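Local coordinates for histone-lysine N-methyltransferase, H3 lysine-9 specific SUVH6 (Arabidopsis thaliana, PDB 6A5M), which transfers methyl groups from S-adenosylmethionine to a specific lysine of the histone H3 tail, and probably recognises methylated DNA through its SRA domain, at residues A[294-299]-A[340-345]; A[111-116]-A[127-132]; A[386-391]-A[437-442]; A[353-358]-A[365-370]. The protein carries 1 engineered substitution. All blocks are in the same frame, centred on the assembly; numbering follows the deposited sequence.

Contact 1: A[294-299]-A[340-345]; sequences TRCTEA and SSCYLR. With ZN (zinc ion), chain C; ZN (zinc ion), chain D.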
# COMPACT_ATOMS: atom_id res chain seq x y z
N THR A 294 7.10 10.77 28.20
CA THR A 294 7.69 10.65 26.88
C THR A 294 6.94 9.63 26.04
O THR A 294 5.91 9.12 26.47
CB THR A 294 9.15 10.25 26.96
OG1 THR A 294 9.70 10.25 25.64
CG2 THR A 294 9.28 8.85 27.57
N ARG A 295 7.45 9.33 24.84
CA ARG A 295 6.79 8.37 23.95
C ARG A 295 6.46 7.06 24.66
O ARG A 295 7.33 6.46 25.31
CB ARG A 295 7.66 8.06 22.73
CG ARG A 295 8.21 9.25 21.98
CD ARG A 295 8.94 8.78 20.75
NE ARG A 295 9.35 9.87 19.88
CZ ARG A 295 9.75 9.73 18.62
NH1 ARG A 295 10.11 10.79 17.91
NH2 ARG A 295 9.80 8.52 18.07
N CYS A 296 5.21 6.64 24.54
CA CYS A 296 4.78 5.39 25.16
C CYS A 296 5.34 4.20 24.42
O CYS A 296 5.31 4.15 23.19
CB CYS A 296 3.26 5.28 25.21
SG CYS A 296 2.54 6.55 26.20
N THR A 297 5.86 3.28 25.20
CA THR A 297 6.39 2.03 24.74
C THR A 297 6.28 0.95 25.80
O THR A 297 6.25 1.25 26.97
CB THR A 297 7.84 2.21 24.27
OG1 THR A 297 8.51 0.96 24.27
CG2 THR A 297 8.59 3.11 25.19
N GLU A 298 6.23 -0.30 25.39
CA GLU A 298 6.26 -1.46 26.29
C GLU A 298 7.56 -1.53 27.10
O GLU A 298 7.59 -1.93 28.24
CB GLU A 298 6.03 -2.76 25.52
CG GLU A 298 5.17 -3.78 26.22
CD GLU A 298 4.94 -5.07 25.44
OE1 GLU A 298 4.57 -4.99 24.26
OE2 GLU A 298 5.11 -6.16 26.00
N ALA A 299 8.66 -1.16 26.46
CA ALA A 299 9.98 -1.25 27.04
C ALA A 299 10.21 -0.40 28.27
O ALA A 299 10.80 -0.86 29.22
CB ALA A 299 11.01 -0.90 25.98
N SER A 340 3.64 14.78 21.23
CA SER A 340 2.96 14.51 19.97
C SER A 340 3.53 13.28 19.24
O SER A 340 2.81 12.59 18.52
CB SER A 340 3.04 15.76 19.07
OG SER A 340 2.92 15.44 17.69
N SER A 341 4.82 13.00 19.44
CA SER A 341 5.49 11.94 18.70
C SER A 341 5.42 10.59 19.40
O SER A 341 6.12 9.65 19.01
CB SER A 341 6.95 12.31 18.44
OG SER A 341 7.66 12.46 19.65
N CYS A 342 4.59 10.48 20.44
CA CYS A 342 4.31 9.18 21.05
C CYS A 342 3.94 8.14 20.00
O CYS A 342 3.29 8.46 18.99
CB CYS A 342 3.19 9.30 22.08
SG CYS A 342 2.64 7.71 22.74
N TYR A 343 4.36 6.89 20.22
CA TYR A 343 4.15 5.83 19.23
C TYR A 343 2.68 5.44 19.13
O TYR A 343 2.25 4.79 18.16
CB TYR A 343 4.99 4.60 19.58
CG TYR A 343 6.49 4.82 19.54
CD1 TYR A 343 7.12 5.26 18.37
CD2 TYR A 343 7.28 4.60 20.66
CE1 TYR A 343 8.49 5.46 18.33
CE2 TYR A 343 8.66 4.80 20.63
CZ TYR A 343 9.26 5.23 19.46
OH TYR A 343 10.62 5.43 19.41
N LEU A 344 1.91 5.83 20.15
CA LEU A 344 0.48 5.60 20.20
C LEU A 344 -0.27 6.82 19.68
O LEU A 344 -1.45 6.97 19.95
CB LEU A 344 0.02 5.29 21.62
CG LEU A 344 0.24 3.87 22.12
CD1 LEU A 344 -0.72 3.55 23.25
CD2 LEU A 344 0.02 2.91 20.97
N ARG A 345 0.42 7.71 18.99
CA ARG A 345 -0.24 8.85 18.37
C ARG A 345 0.03 8.83 16.88
O ARG A 345 1.11 9.24 16.44
CB ARG A 345 0.23 10.18 18.98
CG ARG A 345 -0.14 10.40 20.45
CD ARG A 345 0.30 11.79 20.86
NE ARG A 345 0.22 12.07 22.28
CZ ARG A 345 -0.86 12.56 22.90
NH1 ARG A 345 -1.99 12.80 22.21
NH2 ARG A 345 -0.82 12.80 24.21
ZN ZN C . 1.36 8.12 24.66
ZN ZN D . 1.58 6.06 28.04
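Arg295 and Tyr343 meet beside a zinc cluster, where two loops without regular secondary structure are fastened by metal and sulfur. Followed outward, the arginine packs its CB on the CA of Cys342 and comes down on CE2 of Tyr343 from above the ring plane; CG runs over the carbonyl O of Ser341; CD then sits over the tyrosine face, a CH-pi contact 4.1 Å from CD to the ring centroid of Tyr343. At NE a weak, bent hydrogen bond goes to Ser341 OG (3.1 Å), and beyond it NH2 of Arg295 approaches CE1 of Tyr343 at 3.3 Å. The guanidinium stands nearly upright on the ring, the planes 82° apart, so the aliphatic part of the chain, not the charged group, supplies the face contact. The chain, extended from CG to NE (chi2 -176°), passes across the other loop, between the side chains of Ser341 and Tyr343.

Deeper in, Cys296 SG bridges two zinc ions, 2.5 Å from the ion that Cys342 SG also binds and 2.1 Å from the second. Cys342 SG is gripped further by two amides: Cys296 N donates to it across the contact at 3.3 Å, and Leu344 N from its own turn. Such N-H...S bonds would probably temper the negative charge of the thiolate. Bridging cysteines are the signature of the pre-SET zinc cluster; Cys290, Cys292, Cys304, Cys332 and Cys338 share these two ions, and a third zinc lies nearby. Phe318 stacks on Tyr343. In sequence, loop 294-299 leads from strand 271-272 to helix 305-309, and loop 340-345 from strand 329-330 to strand 355-359.

Contact 2: A[111-116]-A[127-132]; sequences IVASGG and LTYTGQ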
# COMPACT_ATOMS: atom_id res chain seq x y z
N ILE A 111 16.37 -9.19 -14.46
CA ILE A 111 17.49 -8.40 -13.93
C ILE A 111 17.06 -7.35 -12.90
O ILE A 111 15.97 -6.78 -12.97
CB ILE A 111 18.29 -7.67 -15.04
CG1 ILE A 111 17.41 -6.71 -15.82
CG2 ILE A 111 18.93 -8.67 -15.98
CD1 ILE A 111 18.22 -5.85 -16.78
N VAL A 112 17.96 -7.11 -11.95
CA VAL A 112 17.78 -6.09 -10.94
C VAL A 112 18.76 -4.96 -11.23
O VAL A 112 19.96 -5.05 -10.92
CB VAL A 112 17.97 -6.64 -9.50
CG1 VAL A 112 17.97 -5.53 -8.48
CG2 VAL A 112 16.89 -7.70 -9.17
N ALA A 113 18.25 -3.92 -11.87
CA ALA A 113 18.97 -2.68 -12.05
C ALA A 113 18.88 -1.90 -10.77
O ALA A 113 18.01 -1.03 -10.60
CB ALA A 113 18.38 -1.86 -13.19
N SER A 114 19.77 -2.24 -9.84
CA SER A 114 19.89 -1.45 -8.62
C SER A 114 20.71 -0.14 -8.78
O SER A 114 21.88 -0.21 -9.17
CB SER A 114 20.47 -2.33 -7.47
OG SER A 114 21.88 -2.24 -7.50
N GLY A 115 20.05 1.00 -8.46
CA GLY A 115 20.68 2.30 -8.35
C GLY A 115 19.95 3.53 -8.83
O GLY A 115 18.78 3.53 -9.06
N GLY A 116 20.70 4.60 -8.87
CA GLY A 116 20.36 5.76 -9.66
C GLY A 116 20.05 5.25 -11.06
O GLY A 116 20.81 4.50 -11.66
N LEU A 127 17.12 1.40 -21.55
CA LEU A 127 17.82 1.19 -20.30
C LEU A 127 19.25 0.72 -20.61
O LEU A 127 19.44 -0.13 -21.47
CB LEU A 127 17.05 0.16 -19.45
CG LEU A 127 17.47 -0.35 -18.07
CD1 LEU A 127 18.28 -1.64 -18.16
CD2 LEU A 127 18.20 0.72 -17.26
N THR A 128 20.25 1.30 -19.94
CA THR A 128 21.63 0.81 -20.04
C THR A 128 22.01 0.11 -18.75
O THR A 128 21.94 0.69 -17.66
CB THR A 128 22.64 1.95 -20.32
OG1 THR A 128 22.30 2.61 -21.55
CG2 THR A 128 24.05 1.40 -20.43
N TYR A 129 22.43 -1.15 -18.87
CA TYR A 129 22.66 -2.03 -17.72
C TYR A 129 24.10 -2.53 -17.67
O TYR A 129 24.61 -3.02 -18.67
CB TYR A 129 21.70 -3.22 -17.79
CG TYR A 129 21.77 -4.17 -16.61
CD1 TYR A 129 21.19 -3.83 -15.40
CD2 TYR A 129 22.38 -5.40 -16.73
CE1 TYR A 129 21.25 -4.69 -14.32
CE2 TYR A 129 22.44 -6.27 -15.65
CZ TYR A 129 21.87 -5.90 -14.45
OH TYR A 129 21.91 -6.75 -13.37
N THR A 130 24.75 -2.41 -16.52
CA THR A 130 26.11 -2.93 -16.38
C THR A 130 26.07 -4.41 -15.98
O THR A 130 25.20 -4.83 -15.22
CB THR A 130 26.92 -2.13 -15.35
OG1 THR A 130 26.89 -0.74 -15.70
CG2 THR A 130 28.37 -2.60 -15.30
N GLY A 131 27.01 -5.19 -16.51
CA GLY A 131 27.06 -6.62 -16.23
C GLY A 131 27.72 -7.04 -14.93
O GLY A 131 27.88 -6.23 -14.01
N GLN A 132 28.13 -8.31 -14.89
CA GLN A 132 28.58 -9.04 -13.69
C GLN A 132 27.43 -9.18 -12.71
O GLN A 132 26.54 -10.01 -12.92
CB GLN A 132 29.77 -8.37 -13.01
CG GLN A 132 30.51 -9.22 -12.00
CD GLN A 132 31.90 -8.67 -11.68
OE1 GLN A 132 32.12 -7.47 -11.72
NE2 GLN A 132 32.85 -9.57 -11.40
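A methyl group set almost squarely over an aromatic ring is the striking feature here: CD1 of Ile111 lies 3.9 Å from the centroid of the Tyr129 ring, only 12° off its normal. This CH-pi contact joins two strands that are not paired with each other; their short axes pass 8.3 Å apart at 95°, so side chains rather than backbone bonds bridge the gap. Ile111 and Tyr129 both point across it and run antiparallel alongside each other, each reaching for the other's strand. On the isoleucine, CG1 lies between the backbone N and the carbonyl carbon (chi1 60°), which swings the terminal methyl over the ring, while CB approaches CZ of Tyr129 at 4.0 Å.

The rim of the same ring is used differently. CA of Ala113 lies near the ring plane, 3.8 Å from CE1 of Tyr129, and the CB of Ala113 touches CD1. The carbonyl of Val112 also faces this edge, its O 3.6 Å from OH of Tyr129. Leu127 extends the apolar patch, its CD1 4.4 Å from CD1 of Ile111. Ile97 touches both Ile111 and Tyr129, and Leu217 lies against Ile111 and Leu127, so strands 97-102 and 211-219 also contribute to the patch. Near-perpendicular strands sharing one apolar filling, within a mixed sheet, are what the barrel-like SRA fold of the PUA clan would lead one to expect.

Contact 3: A[386-391]-A[437-442]; sequences LLEDSE and SGFTID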
# COMPACT_ATOMS: atom_id res chain seq x y z
N LEU A 386 -21.86 12.71 12.19
CA LEU A 386 -22.30 11.51 12.89
C LEU A 386 -23.82 11.47 13.07
O LEU A 386 -24.44 12.46 13.46
CB LEU A 386 -21.63 11.42 14.25
CG LEU A 386 -20.44 10.48 14.38
CD1 LEU A 386 -19.92 10.56 15.79
CD2 LEU A 386 -20.84 9.06 14.02
N LEU A 387 -24.44 10.36 12.75
CA LEU A 387 -25.84 10.15 13.05
C LEU A 387 -26.20 8.74 13.44
O LEU A 387 -25.61 7.80 12.99
CB LEU A 387 -26.76 10.58 11.92
CG LEU A 387 -26.41 10.32 10.48
CD1 LEU A 387 -27.20 9.15 9.96
CD2 LEU A 387 -26.72 11.56 9.68
N GLU A 388 -27.22 8.63 14.27
CA GLU A 388 -27.77 7.37 14.73
C GLU A 388 -28.47 6.68 13.59
O GLU A 388 -28.93 7.33 12.68
CB GLU A 388 -28.77 7.59 15.85
CG GLU A 388 -28.33 8.47 17.01
CD GLU A 388 -29.22 8.29 18.25
OE1 GLU A 388 -28.83 8.63 19.38
OE2 GLU A 388 -30.35 7.80 18.08
N ASP A 389 -28.59 5.37 13.68
CA ASP A 389 -29.07 4.52 12.60
C ASP A 389 -30.47 4.84 12.17
O ASP A 389 -30.79 4.87 10.99
CB ASP A 389 -29.19 3.13 13.18
CG ASP A 389 -29.40 2.08 12.10
OD1 ASP A 389 -29.17 2.40 10.92
OD2 ASP A 389 -29.78 0.93 12.44
N SER A 390 -31.31 5.09 13.15
CA SER A 390 -32.71 5.34 12.93
C SER A 390 -32.84 6.54 12.06
O SER A 390 -33.50 6.52 11.03
CB SER A 390 -33.26 5.75 14.28
OG SER A 390 -32.27 6.44 15.01
N GLU A 391 -32.09 7.57 12.41
CA GLU A 391 -32.03 8.75 11.61
C GLU A 391 -31.45 8.30 10.29
O GLU A 391 -31.80 8.81 9.25
CB GLU A 391 -31.20 9.84 12.30
CG GLU A 391 -30.42 10.74 11.37
CD GLU A 391 -31.26 11.71 10.57
OE1 GLU A 391 -31.43 12.86 11.01
OE2 GLU A 391 -31.73 11.34 9.47
N SER A 437 -22.27 -1.87 14.91
CA SER A 437 -22.68 -0.56 15.41
C SER A 437 -23.87 -0.03 14.63
O SER A 437 -23.99 -0.27 13.44
CB SER A 437 -21.50 0.41 15.32
OG SER A 437 -21.94 1.75 15.36
N GLY A 438 -24.76 0.71 15.29
CA GLY A 438 -25.89 1.29 14.58
C GLY A 438 -25.52 2.53 13.78
O GLY A 438 -26.24 2.92 12.85
N PHE A 439 -24.37 3.13 14.09
CA PHE A 439 -24.11 4.50 13.67
C PHE A 439 -23.49 4.66 12.29
O PHE A 439 -22.78 3.80 11.78
CB PHE A 439 -23.24 5.18 14.73
CG PHE A 439 -23.95 5.38 16.03
CD1 PHE A 439 -23.91 4.39 17.00
CD2 PHE A 439 -24.67 6.53 16.29
CE1 PHE A 439 -24.59 4.55 18.20
CE2 PHE A 439 -25.34 6.69 17.50
CZ PHE A 439 -25.29 5.69 18.46
N THR A 440 -23.78 5.82 11.70
CA THR A 440 -23.43 6.13 10.33
C THR A 440 -22.74 7.49 10.24
O THR A 440 -23.16 8.46 10.90
CB THR A 440 -24.69 6.16 9.42
OG1 THR A 440 -25.41 4.92 9.55
CG2 THR A 440 -24.30 6.37 7.95
N ILE A 441 -21.69 7.55 9.44
CA ILE A 441 -21.03 8.80 9.08
C ILE A 441 -21.57 9.31 7.74
O ILE A 441 -21.41 8.65 6.73
CB ILE A 441 -19.52 8.63 8.98
CG1 ILE A 441 -18.96 8.09 10.30
CG2 ILE A 441 -18.86 9.94 8.62
CD1 ILE A 441 -17.53 7.60 10.20
N ASP A 442 -22.21 10.48 7.75
CA ASP A 442 -22.76 11.07 6.52
C ASP A 442 -21.85 12.17 5.97
O ASP A 442 -21.75 13.26 6.55
CB ASP A 442 -24.17 11.63 6.77
CG ASP A 442 -24.75 12.32 5.54
OD1 ASP A 442 -24.31 12.04 4.40
OD2 ASP A 442 -25.68 13.15 5.70
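This is an antiparallel beta pairing at the edge of a small three-stranded sheet in the SET domain, with strand 385-387 running beside the central strand 440-442. Between these segments one pair is hydrogen-bonded, Leu387 with Thr440: Leu387 N donates to Thr440 O at 2.9 Å and Thr440 N returns a bond to Leu387 O at 3.0 Å. A backbone bond of Asp442 with Glu385 carries the pairing on. Next to it Leu386 and Ile441 form a non-hydrogen-bonded pair, whose side chains share one face of the sheet and touch loosely, CD2 of Leu386 lying 4.3 Å from CG1 of Ile441.

The other face belongs to Leu387 and Thr440, which lie side by side. One leucine branch serves each neighbour: CD1 of Leu387 rests on CB of Thr440, and CD2 reaches CB of Asp442, both at 3.9 Å. A chi1 of 41° sets CG of Leu387 between its backbone N and carbonyl carbon, and chi2 of 102° turns the two methyls to Thr440 and Asp442. The carboxylate of Asp442 turns elsewhere, OD1 accepting from Ala444 N. On the far side of strand 440-442 backbone bonds to Phe403 and Ile405 continue the sheet toward strand 402-404.

Past Leu387, segment 386-391 turns at Glu388, the N-cap position of helix 389-393. Here the extended Glu388 side chain runs alongside Phe439 with its carboxylate plane almost perpendicular to the ring (89°), and the nearest approach is aliphatic: CG of Glu388 lies 3.5 Å from CE2 of Phe439.

Contact 4: A[353-358]-A[365-370]; sequences LPLEIF and WGVRCL. With SAM (S-adenosylmethionine), chain F.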
# COMPACT_ATOMS: atom_id res chain seq x y z
N LEU A 353 0.22 11.75 3.53
CA LEU A 353 0.53 11.41 2.15
C LEU A 353 0.05 12.49 1.20
O LEU A 353 -0.90 13.19 1.50
CB LEU A 353 -0.11 10.07 1.79
CG LEU A 353 0.52 8.98 2.66
CD1 LEU A 353 -0.30 7.70 2.62
CD2 LEU A 353 1.97 8.75 2.22
N PRO A 354 0.74 12.63 0.05
CA PRO A 354 0.26 13.58 -0.97
C PRO A 354 -0.90 13.00 -1.80
O PRO A 354 -0.69 12.42 -2.87
CB PRO A 354 1.51 13.82 -1.83
CG PRO A 354 2.33 12.56 -1.67
CD PRO A 354 2.08 12.10 -0.25
N LEU A 355 -2.12 13.18 -1.31
CA LEU A 355 -3.29 12.61 -1.98
C LEU A 355 -3.87 13.53 -3.05
O LEU A 355 -3.64 14.73 -3.06
CB LEU A 355 -4.38 12.29 -0.95
CG LEU A 355 -4.00 11.28 0.14
CD1 LEU A 355 -5.07 11.23 1.22
CD2 LEU A 355 -3.76 9.90 -0.44
N GLU A 356 -4.64 12.94 -3.95
CA GLU A 356 -5.38 13.71 -4.94
C GLU A 356 -6.58 12.90 -5.40
O GLU A 356 -6.58 11.66 -5.29
CB GLU A 356 -4.48 14.09 -6.12
CG GLU A 356 -4.45 13.06 -7.21
CD GLU A 356 -3.36 13.29 -8.24
OE1 GLU A 356 -2.52 14.20 -8.05
OE2 GLU A 356 -3.34 12.55 -9.25
N ILE A 357 -7.61 13.58 -5.89
CA ILE A 357 -8.73 12.85 -6.47
C ILE A 357 -8.69 12.98 -7.99
O ILE A 357 -8.11 13.93 -8.54
CB ILE A 357 -10.10 13.32 -5.93
CG1 ILE A 357 -10.47 14.71 -6.46
CG2 ILE A 357 -10.12 13.31 -4.41
CD1 ILE A 357 -11.83 15.17 -5.97
N PHE A 358 -9.27 12.01 -8.67
CA PHE A 358 -9.16 11.98 -10.12
C PHE A 358 -10.40 11.32 -10.70
O PHE A 358 -11.04 10.51 -10.03
CB PHE A 358 -7.90 11.21 -10.55
CG PHE A 358 -8.00 9.72 -10.35
CD1 PHE A 358 -7.83 9.17 -9.09
CD2 PHE A 358 -8.30 8.89 -11.41
CE1 PHE A 358 -7.94 7.81 -8.89
CE2 PHE A 358 -8.42 7.52 -11.23
CZ PHE A 358 -8.24 6.98 -9.97
N TRP A 365 -15.57 9.93 -9.32
CA TRP A 365 -14.28 10.33 -8.76
C TRP A 365 -13.68 9.27 -7.83
O TRP A 365 -14.39 8.60 -7.08
CB TRP A 365 -14.42 11.66 -8.02
CG TRP A 365 -14.79 12.79 -8.94
CD1 TRP A 365 -16.06 13.18 -9.29
CD2 TRP A 365 -13.89 13.67 -9.65
NE1 TRP A 365 -15.99 14.24 -10.17
CE2 TRP A 365 -14.68 14.56 -10.40
CE3 TRP A 365 -12.50 13.79 -9.70
CZ2 TRP A 365 -14.12 15.56 -11.20
CZ3 TRP A 365 -11.95 14.78 -10.50
CH2 TRP A 365 -12.76 15.65 -11.24
N GLY A 366 -12.35 9.12 -7.90
CA GLY A 366 -11.61 8.22 -7.03
C GLY A 366 -10.44 8.94 -6.39
O GLY A 366 -10.20 10.11 -6.67
N VAL A 367 -9.72 8.24 -5.53
CA VAL A 367 -8.60 8.79 -4.78
C VAL A 367 -7.31 8.04 -5.11
O VAL A 367 -7.32 6.82 -5.28
CB VAL A 367 -8.86 8.71 -3.25
CG1 VAL A 367 -7.67 9.26 -2.45
CG2 VAL A 367 -10.15 9.45 -2.87
N ARG A 368 -6.19 8.77 -5.21
CA ARG A 368 -4.89 8.13 -5.37
C ARG A 368 -3.81 8.99 -4.71
O ARG A 368 -4.08 10.10 -4.24
CB ARG A 368 -4.57 7.87 -6.86
CG ARG A 368 -4.42 9.10 -7.70
CD ARG A 368 -4.33 8.80 -9.20
NE ARG A 368 -4.31 10.04 -9.98
CZ ARG A 368 -4.49 10.10 -11.29
NH1 ARG A 368 -4.71 9.00 -11.98
NH2 ARG A 368 -4.45 11.27 -11.92
N CYS A 369 -2.60 8.46 -4.66
CA CYS A 369 -1.47 9.13 -4.00
C CYS A 369 -0.32 9.33 -4.99
O CYS A 369 -0.10 8.49 -5.87
CB CYS A 369 -1.00 8.32 -2.79
SG CYS A 369 0.30 9.06 -1.79
N LEU A 370 0.42 10.43 -4.83
CA LEU A 370 1.47 10.79 -5.78
C LEU A 370 2.81 10.11 -5.47
O LEU A 370 3.76 10.21 -6.25
CB LEU A 370 1.65 12.31 -5.80
CG LEU A 370 0.48 13.01 -6.51
CD1 LEU A 370 0.16 14.36 -5.89
CD2 LEU A 370 0.82 13.16 -7.99
N SAM F . -17.18 7.64 -6.89
CA SAM F . -17.75 8.53 -5.89
C SAM F . -17.93 9.93 -6.44
O SAM F . -18.37 10.83 -5.73
OXT SAM F . -17.64 10.19 -7.61
CB SAM F . -16.89 8.53 -4.64
CG SAM F . -17.20 7.33 -3.76
SD SAM F . -18.92 7.36 -3.16
CE SAM F . -18.60 7.05 -1.40
C5' SAM F . -19.60 5.75 -3.66
C4' SAM F . -20.17 5.71 -5.08
O4' SAM F . -19.13 5.62 -6.06
C3' SAM F . -21.06 4.49 -5.31
O3' SAM F . -22.42 4.75 -5.07
C2' SAM F . -20.86 4.20 -6.77
O2' SAM F . -21.76 4.98 -7.53
C1' SAM F . -19.45 4.66 -7.04
N9 SAM F . -18.57 3.47 -6.92
C8 SAM F . -17.59 3.26 -5.98
N7 SAM F . -17.02 2.05 -6.21
C5 SAM F . -17.65 1.47 -7.26
C6 SAM F . -17.48 0.24 -7.91
N6 SAM F . -16.57 -0.64 -7.51
N1 SAM F . -18.28 -0.06 -8.99
C2 SAM F . -19.24 0.84 -9.43
N3 SAM F . -19.40 2.05 -8.78
C4 SAM F . -18.62 2.36 -7.72
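Strands 355-359 and 365-369 form an antiparallel beta hairpin whose short axes lie 4.6 Å apart at 151°, with Glu356-Arg368 and Phe358-Gly366 as reciprocally hydrogen-bonded pairs; Leu370 N adds a further bond to Pro354 O. On the face carrying Glu356, Phe358 and Arg368, the arginine is held in two ways. Its NE donates at 2.8 Å to OE2 of Glu356, which accepts through its anti lone pair and lies close to the guanidinium plane, while NH2 adds a weak bond to the same atom. The guanidinium also lies flat on the Phe358 ring, planes 2° apart and centres 4.2 Å apart, an off-centre cation-pi stack. CD of Arg368 extends the coverage by a CH-pi contact over that ring face. Salt bridge and stack together would fix the rotation of the guanidinium, and Arg239, a second salt-bridge partner of OE2, would help keep Glu356 ionised.

The opposite face is apolar: CD2 of Leu355 packs on CB of Cys369 (4.0 Å), and Ile357 CG2 meets Val367 CG2. At the hairpin end CE3 of Trp365 comes 3.4 Å from the carbonyl C of Phe358, with NE1 of the indole bound to Glu265. Its backbone grips the cofactor: Trp365 N donates to OXT of S-adenosylmethionine at 2.7 Å, and the ligand N bonds to Trp365 O at 3.0 Å. Tyr401, Asn454, His455 and Phe516 also hydrogen-bond to the ligand. The hairpin lies inside a mixed sheet, strand 257-259 beside 355-359 and strand 491-494 beside 365-369.

How the contacts relate
The four contacts follow the modular build of the chain. Contact 2 is a buried, mainly apolar meeting inside the SRA domain, on the other side of the chain's centre from contact 3. Contacts 3 and 4, both only partly buried, rest on antiparallel backbone pairing, yet differ in place: contact 3 edges a small sheet, whereas contact 4 pairs interior strands of a larger one, adds a salt bridge and ends at the cofactor. Contact 1, also partly buried, lacks regular structure and relies on zinc and thiolates instead. No two touch or use the same strands; contacts 1 and 4 come closest, their nearest atoms about 13 Å apart.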